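Local coordinates for protein alpha-1,6-mannanase (Bacteroides thetaiotaomicron, PDB 4V1S) that probably hydrolyses alpha-1,6-linked mannan as an endo-acting glycoside hydrolase of family GH76, at residues L152-L157 with C212-E217; D180-G185 with V198-I203. All coordinates share one frame; numbering follows the deposited sequence.

Contact 1 of 2, residues L152-L157 with C212-E217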
ATOM      1  N   LEU A 152      -9.459  -3.733   0.675  1.00 10.07           N
ATOM      2  CA  LEU A 152     -10.834  -4.229   0.774  1.00 10.61           C
ATOM      3  C   LEU A 152     -11.822  -3.369  -0.011  1.00 11.27           C
ATOM      4  O   LEU A 152     -12.760  -3.900  -0.592  1.00 13.12           O
ATOM      5  CB  LEU A 152     -11.255  -4.397   2.234  1.00 11.28           C
ATOM      6  CG  LEU A 152     -10.397  -5.391   3.045  1.00 11.89           C
ATOM      7  CD1 LEU A 152     -10.771  -5.302   4.516  1.00 14.14           C
ATOM      8  CD2 LEU A 152     -10.611  -6.806   2.510  1.00 13.83           C
ATOM      9  N   CYS A 153     -11.595  -2.056  -0.049  1.00 10.54           N
ATOM     10  CA  CYS A 153     -12.408  -1.191  -0.907  1.00 13.22           C
ATOM     11  C   CYS A 153     -12.250  -1.621  -2.355  1.00 13.66           C
ATOM     12  O   CYS A 153     -13.237  -1.750  -3.089  1.00 13.91           O
ATOM     13  CB  CYS A 153     -12.024   0.287  -0.773  1.00 14.45           C
ATOM     14  SG  CYS A 153     -12.499   1.097   0.751  1.00 14.54           S
ATOM     15  N   ASP A 154     -11.008  -1.824  -2.785  1.00 11.64           N
ATOM     16  CA  ASP A 154     -10.770  -2.232  -4.166  1.00 12.67           C
ATOM     17  C   ASP A 154     -11.348  -3.630  -4.463  1.00 13.47           C
ATOM     18  O   ASP A 154     -11.852  -3.873  -5.561  1.00 13.91           O
ATOM     19  CB  ASP A 154      -9.261  -2.163  -4.474  1.00 11.81           C
ATOM     20  CG  ASP A 154      -8.764  -0.722  -4.566  1.00 13.85           C
ATOM     21  OD1 ASP A 154      -9.575   0.157  -4.899  1.00 18.56           O
ATOM     22  OD2 ASP A 154      -7.563  -0.466  -4.337  1.00 15.31           O
ATOM     23  N   ALA A 155     -11.285  -4.527  -3.475  1.00 13.43           N
ATOM     24  CA  ALA A 155     -11.847  -5.862  -3.612  1.00 12.39           C
ATOM     25  C   ALA A 155     -13.372  -5.790  -3.797  1.00 13.62           C
ATOM     26  O   ALA A 155     -13.954  -6.494  -4.640  1.00 15.19           O
ATOM     27  CB  ALA A 155     -11.490  -6.737  -2.421  1.00 15.03           C
ATOM     28  N   TYR A 156     -14.009  -4.946  -2.998  1.00 14.71           N
ATOM     29  CA  TYR A 156     -15.439  -4.670  -3.174  1.00 15.28           C
ATOM     30  C   TYR A 156     -15.758  -4.073  -4.556  1.00 14.72           C
ATOM     31  O   TYR A 156     -16.693  -4.495  -5.221  1.00 16.30           O
ATOM     32  CB  TYR A 156     -15.961  -3.725  -2.063  1.00 14.13           C
ATOM     33  CG  TYR A 156     -17.375  -3.264  -2.333  1.00 14.66           C
ATOM     34  CD1 TYR A 156     -18.450  -4.106  -2.122  1.00 15.98           C
ATOM     35  CD2 TYR A 156     -17.617  -2.023  -2.878  1.00 17.18           C
ATOM     36  CE1 TYR A 156     -19.747  -3.698  -2.426  1.00 18.15           C
ATOM     37  CE2 TYR A 156     -18.894  -1.612  -3.174  1.00 20.20           C
ATOM     38  CZ  TYR A 156     -19.956  -2.454  -2.954  1.00 20.40           C
ATOM     39  OH  TYR A 156     -21.227  -1.995  -3.241  1.00 26.86           O
ATOM     40  N   LEU A 157     -14.991  -3.087  -4.995  1.00 13.20           N
ATOM     41  CA  LEU A 157     -15.245  -2.518  -6.300  1.00 15.87           C
ATOM     42  C   LEU A 157     -15.155  -3.564  -7.408  1.00 15.65           C
ATOM     43  O   LEU A 157     -15.894  -3.500  -8.372  1.00 19.54           O
ATOM     44  CB  LEU A 157     -14.315  -1.346  -6.573  1.00 15.49           C
ATOM     45  CG  LEU A 157     -14.560  -0.077  -5.755  1.00 18.15           C
ATOM     46  CD1 LEU A 157     -13.393   0.880  -5.946  1.00 23.62           C
ATOM     47  CD2 LEU A 157     -15.855   0.613  -6.149  1.00 21.05           C
ATOM     48  N   CYS A 212     -10.556   6.798   3.308  1.00 12.59           N
ATOM     49  CA  CYS A 212     -11.698   7.710   3.397  1.00 12.66           C
ATOM     50  C   CYS A 212     -12.193   8.117   2.010  1.00 13.86           C
ATOM     51  O   CYS A 212     -13.391   8.101   1.747  1.00 14.45           O
ATOM     52  CB  CYS A 212     -11.347   8.972   4.199  1.00 14.14           C
ATOM     53  SG  CYS A 212     -11.351   8.784   5.986  1.00 14.62           S
ATOM     54  N   MET A 213     -11.268   8.484   1.126  1.00 14.23           N
ATOM     55  CA  MET A 213     -11.666   8.901  -0.215  1.00 14.93           C
ATOM     56  C   MET A 213     -12.283   7.753  -1.024  1.00 13.64           C
ATOM     57  O   MET A 213     -13.271   7.963  -1.755  1.00 16.19           O
ATOM     58  CB  MET A 213     -10.507   9.561  -0.955  1.00 14.93           C
ATOM     59  CG  MET A 213     -10.090  10.890  -0.343  1.00 15.34           C
ATOM     60  SD  MET A 213     -11.456  12.057  -0.052  1.00 16.77           S
ATOM     61  CE  MET A 213     -12.205  12.136  -1.672  1.00 18.04           C
ATOM     62  N   LYS A 214     -11.746   6.548  -0.865  1.00 13.67           N
ATOM     63  CA  LYS A 214     -12.308   5.391  -1.545  1.00 12.90           C
ATOM     64  C   LYS A 214     -13.698   5.080  -1.023  1.00 15.33           C
ATOM     65  O   LYS A 214     -14.623   4.835  -1.814  1.00 17.92           O
ATOM     66  CB  LYS A 214     -11.365   4.180  -1.463  1.00 14.39           C
ATOM     67  CG  LYS A 214     -10.110   4.317  -2.324  1.00 15.00           C
ATOM     68  CD  LYS A 214      -9.164   3.141  -2.226  1.00 16.92           C
ATOM     69  CE  LYS A 214      -8.169   3.190  -3.380  1.00 21.42           C
ATOM     70  NZ  LYS A 214      -8.794   2.732  -4.644  1.00 17.41           N
ATOM     71  N   LEU A 215     -13.871   5.138   0.296  1.00 14.78           N
ATOM     72  CA  LEU A 215     -15.196   4.920   0.874  1.00 15.68           C
ATOM     73  C   LEU A 215     -16.190   6.067   0.595  1.00 17.69           C
ATOM     74  O   LEU A 215     -17.404   5.827   0.465  1.00 19.51           O
ATOM     75  CB  LEU A 215     -15.101   4.598   2.361  1.00 16.69           C
ATOM     76  CG  LEU A 215     -14.946   3.090   2.610  1.00 20.16           C
ATOM     77  CD1 LEU A 215     -14.431   2.806   4.003  1.00 23.21           C
ATOM     78  CD2 LEU A 215     -16.272   2.357   2.388  1.00 21.69           C
ATOM     79  N   TYR A 216     -15.683   7.293   0.482  1.00 16.84           N
ATOM     80  CA  TYR A 216     -16.515   8.407   0.048  1.00 18.67           C
ATOM     81  C   TYR A 216     -17.091   8.134  -1.334  1.00 19.12           C
ATOM     82  O   TYR A 216     -18.285   8.331  -1.578  1.00 22.04           O
ATOM     83  CB  TYR A 216     -15.733   9.733   0.038  1.00 19.36           C
ATOM     84  CG  TYR A 216     -16.536  10.862  -0.530  1.00 20.75           C
ATOM     85  CD1 TYR A 216     -17.673  11.315   0.124  1.00 23.72           C
ATOM     86  CD2 TYR A 216     -16.189  11.446  -1.739  1.00 22.57           C
ATOM     87  CE1 TYR A 216     -18.437  12.339  -0.407  1.00 27.10           C
ATOM     88  CE2 TYR A 216     -16.943  12.467  -2.285  1.00 28.91           C
ATOM     89  CZ  TYR A 216     -18.057  12.917  -1.607  1.00 26.79           C
ATOM     90  OH  TYR A 216     -18.827  13.931  -2.129  1.00 33.73           O
ATOM     91  N   GLU A 217     -16.243   7.689  -2.247  1.00 18.94           N
ATOM     92  CA  GLU A 217     -16.693   7.414  -3.605  1.00 20.98           C
ATOM     93  C   GLU A 217     -17.743   6.306  -3.608  1.00 21.64           C
ATOM     94  O   GLU A 217     -18.744   6.399  -4.315  1.00 25.31           O
ATOM     95  CB  GLU A 217     -15.503   7.066  -4.491  1.00 24.02           C
ATOM     96  CG  GLU A 217     -14.611   8.267  -4.765  1.00 25.65           C
ATOM     97  CD  GLU A 217     -13.518   8.014  -5.788  1.00 41.63           C
ATOM     98  OE1 GLU A 217     -13.342   6.844  -6.253  1.00 50.52           O
ATOM     99  OE2 GLU A 217     -12.801   9.004  -6.106  1.00 46.43           O
TER
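C153 and K214 mark the closest backbone approach, their CA atoms 6.6 Å apart, where two helical segments running in nearly the same direction cross at 26° with axes 10.2 Å apart. At that separation C153 fits between the helices. Its SG lies against L215 CG at 3.7 Å and also meets K214 CB at 4.0 Å, so the thiol rests on the apolar root of one side chain and the branch point of the next. Beside this apolar patch lies the polar half of the contact. The K214 chain runs nearly straight as far as CE, and the last torsion (chi4 -77°) then turns the amine toward D154. The two side chains cross at about a right angle. K214 NZ donates to D154 OD1 at 2.7 Å on the syn lone pair, the side of the other oxygen, and D154 OD2 stays farther from NZ, at 3.4 Å. The short bond joins opposite charges, a salt bridge that probably compensates the ammonium of a buried lysine. With an alanine here, the carboxylate would be gone and K214 would probably be left without its counter-charge, its amine free to swing. T92 of helix 81-97 packs against D154, while L172 of helix 162-177 receives L215, so further helices border both halves. Two helices pointing the same way and separated along the chain by another helix, 162-177, are consistent with the alternating helical hairpins of an (alpha/alpha)6 barrel, the fold of the six-hairpin glycosidases.

Contact 2 of 2, residues D180-G185 with V198-I203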
ATOM      1  N   ASP A 180      -7.223  11.897  17.249  1.00 12.21           N
ATOM      2  CA  ASP A 180      -7.740  12.742  18.332  1.00 13.48           C
ATOM      3  C   ASP A 180      -6.968  14.069  18.281  1.00 14.82           C
ATOM      4  O   ASP A 180      -6.158  14.281  17.379  1.00 15.10           O
ATOM      5  CB  ASP A 180      -7.689  12.050  19.718  1.00 13.29           C
ATOM      6  CG  ASP A 180      -6.276  11.739  20.160  1.00 14.90           C
ATOM      7  OD1 ASP A 180      -5.333  12.449  19.708  1.00 15.61           O
ATOM      8  OD2 ASP A 180      -6.114  10.819  20.971  1.00 15.79           O
ATOM      9  N   ASN A 181      -7.250  14.966  19.221  1.00 14.90           N
ATOM     10  CA  ASN A 181      -6.634  16.296  19.207  1.00 14.73           C
ATOM     11  C   ASN A 181      -5.290  16.434  19.918  1.00 15.01           C
ATOM     12  O   ASN A 181      -4.792  17.533  20.085  1.00 15.91           O
ATOM     13  CB  ASN A 181      -7.649  17.345  19.662  1.00 16.80           C
ATOM     14  CG  ASN A 181      -8.534  17.797  18.527  1.00 26.84           C
ATOM     15  OD1 ASN A 181      -9.772  17.850  18.641  1.00 36.94           O
ATOM     16  ND2 ASN A 181      -7.906  18.129  17.414  1.00 33.11           N
ATOM     17  N   VAL A 182      -4.685  15.314  20.308  1.00 14.31           N
ATOM     18  CA  VAL A 182      -3.283  15.330  20.769  1.00 14.04           C
ATOM     19  C   VAL A 182      -2.475  15.779  19.562  1.00 15.86           C
ATOM     20  O   VAL A 182      -2.720  15.327  18.445  1.00 16.48           O
ATOM     21  CB  VAL A 182      -2.900  13.956  21.334  1.00 14.67           C
ATOM     22  CG1 VAL A 182      -1.413  13.859  21.652  1.00 16.43           C
ATOM     23  CG2 VAL A 182      -3.747  13.674  22.588  1.00 14.81           C
ATOM     24  N   LEU A 183      -1.563  16.725  19.784  1.00 15.66           N
ATOM     25  CA  LEU A 183      -0.831  17.399  18.700  1.00 15.18           C
ATOM     26  C   LEU A 183      -1.716  18.177  17.727  1.00 17.29           C
ATOM     27  O   LEU A 183      -1.244  18.598  16.663  1.00 19.52           O
ATOM     28  CB  LEU A 183       0.057  16.406  17.917  1.00 17.94           C
ATOM     29  CG  LEU A 183       1.164  15.737  18.735  1.00 18.01           C
ATOM     30  CD1 LEU A 183       1.978  14.790  17.869  1.00 17.49           C
ATOM     31  CD2 LEU A 183       2.085  16.745  19.401  1.00 21.59           C
ATOM     32  N   GLY A 184      -2.986  18.377  18.078  1.00 16.87           N
ATOM     33  CA  GLY A 184      -3.904  19.129  17.245  1.00 18.52           C
ATOM     34  C   GLY A 184      -4.594  18.343  16.153  1.00 15.61           C
ATOM     35  O   GLY A 184      -5.341  18.904  15.364  1.00 17.87           O
ATOM     36  N   GLY A 185      -4.390  17.030  16.149  1.00 15.67           N
ATOM     37  CA  GLY A 185      -4.925  16.181  15.101  1.00 15.36           C
ATOM     38  C   GLY A 185      -3.981  15.042  14.803  1.00 14.01           C
ATOM     39  O   GLY A 185      -3.048  14.782  15.541  1.00 14.52           O
ATOM     40  N   VAL A 198       5.497   7.459  21.979  1.00 20.53           N
ATOM     41  CA  VAL A 198       4.168   7.805  21.489  1.00 19.67           C
ATOM     42  C   VAL A 198       4.331   8.870  20.386  1.00 19.21           C
ATOM     43  O   VAL A 198       4.986   9.896  20.564  1.00 20.46           O
ATOM     44  CB  VAL A 198       3.242   8.311  22.615  1.00 20.85           C
ATOM     45  CG1 VAL A 198       1.867   8.690  22.070  1.00 22.42           C
ATOM     46  CG2 VAL A 198       3.081   7.254  23.694  1.00 22.74           C
ATOM     47  N   GLN A 199       3.698   8.623  19.248  1.00 17.87           N
ATOM     48  CA  GLN A 199       3.906   9.450  18.070  1.00 16.19           C
ATOM     49  C   GLN A 199       2.740   9.323  17.115  1.00 15.21           C
ATOM     50  O   GLN A 199       1.996   8.330  17.151  1.00 17.16           O
ATOM     51  CB  GLN A 199       5.219   9.062  17.375  1.00 17.84           C
ATOM     52  CG  GLN A 199       5.275   7.602  16.951  1.00 19.25           C
ATOM     53  CD  GLN A 199       6.646   7.192  16.505  1.00 21.09           C
ATOM     54  OE1 GLN A 199       7.540   6.888  17.328  1.00 28.89           O
ATOM     55  NE2 GLN A 199       6.843   7.192  15.204  1.00 17.39           N
ATOM     56  N   LYS A 200       2.602  10.345  16.271  1.00 13.86           N
ATOM     57  CA  LYS A 200       1.625  10.378  15.186  1.00 12.46           C
ATOM     58  C   LYS A 200       2.374  10.465  13.867  1.00 12.87           C
ATOM     59  O   LYS A 200       3.373  11.159  13.750  1.00 16.48           O
ATOM     60  CB  LYS A 200       0.620  11.536  15.361  1.00 14.27           C
ATOM     61  CG  LYS A 200      -0.223  11.361  16.609  1.00 14.97           C
ATOM     62  CD  LYS A 200      -1.358  12.351  16.665  1.00 14.73           C
ATOM     63  CE  LYS A 200      -2.378  11.970  17.738  1.00 13.90           C
ATOM     64  NZ  LYS A 200      -3.624  12.786  17.614  1.00 15.13           N
ATOM     65  N   ASN A 201       1.883   9.733  12.879  1.00 11.55           N
ATOM     66  CA  ASN A 201       2.700   9.316  11.727  1.00 13.19           C
ATOM     67  C   ASN A 201       2.028   9.638  10.390  1.00 11.60           C
ATOM     68  O   ASN A 201       0.816   9.478  10.217  1.00 11.17           O
ATOM     69  CB  ASN A 201       2.993   7.794  11.816  1.00 13.74           C
ATOM     70  CG  ASN A 201       3.796   7.440  13.044  1.00 14.36           C
ATOM     71  OD1 ASN A 201       4.956   6.991  12.953  1.00 19.33           O
ATOM     72  ND2 ASN A 201       3.210   7.679  14.200  1.00 13.58           N
ATOM     73  N   THR A 202       2.836  10.133   9.461  1.00 10.61           N
ATOM     74  CA  THR A 202       2.364  10.454   8.153  1.00 11.46           C
ATOM     75  C   THR A 202       1.668   9.264   7.507  1.00 11.42           C
ATOM     76  O   THR A 202       0.619   9.442   6.911  1.00 12.05           O
ATOM     77  CB  THR A 202       3.521  10.927   7.263  1.00 13.68           C
ATOM     78  OG1 THR A 202       4.128  12.066   7.874  1.00 14.81           O
ATOM     79  CG2 THR A 202       3.006  11.276   5.879  1.00 13.38           C
ATOM     80  N   ILE A 203       2.225   8.071   7.653  1.00 11.04           N
ATOM     81  CA  ILE A 203       1.636   6.921   6.962  1.00 10.52           C
ATOM     82  C   ILE A 203       0.212   6.686   7.464  1.00 11.16           C
ATOM     83  O   ILE A 203      -0.668   6.351   6.672  1.00 11.35           O
ATOM     84  CB  ILE A 203       2.492   5.642   7.020  1.00 11.30           C
ATOM     85  CG1 ILE A 203       1.892   4.546   6.116  1.00 11.04           C
ATOM     86  CG2 ILE A 203       2.687   5.147   8.448  1.00 12.30           C
ATOM     87  CD1 ILE A 203       1.816   4.926   4.644  1.00 12.31           C
TER
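K200 drives its ammonium into the turn formed by residues 180-185, where NZ donates to D180 OD1 at 2.7 Å, V182 O at 2.8 Å and G185 O at 2.9 Å. The first bond is a salt bridge. G186 O, just past the segment, accepts from NZ as well, and Y188 gives a cation-pi contact. The lysine chain is extended beyond CG (chi2 -170°), the shape that lets it span the gap from strand 199-201. D180 OD1 is gripped from both faces of its carboxylate, by the lysine on one and on the other by V182 N at 3.0 Å, each donor standing out of the plane. G185 O is likewise met from well above its carbonyl plane, while V182 O receives the amine only moderately tilted. V182 CB lies beside the lysine tip, 4.0 Å from K200 NZ, and L183 CD1 stands 4.3 Å from K200 CG, a looser contact along the shaft.

Farther out, the Y188 hydroxyl is hydrogen-bonded to D180 OD2, which probably helps to fix the carboxylate's rotation. G184 N closes the loop onto N181 O, and W234 of helix 222-239 ties L183 O while also touching K200. At its root the lysine is held by backbone pairing with K251 of strand 246-252. The D180-V182 bond makes an Asx turn, here locked by a lysine that collects main-chain carbonyls and pins an irregular loop to the short strand leading into helix 202-219.

Both contacts draw on helix 202-219: contact 2 through the strand 199-201 that leads straight into it, contact 1 further along, toward its C-terminal end. Their centres lie 24 Å apart and their nearest atoms about 10 Å, so they do not touch. Along the chain the order is 152-157, 180-185, 198-203, 212-217, which places both halves of contact 2 between the halves of contact 1. The chain leaves helix 142-159, passes through helix 162-177, makes the loop and strand of contact 2 and returns on helix 202-219. Contact 1 thus joins two helices within the GH76 helical body, and contact 2 fastens the connection between them at its periphery.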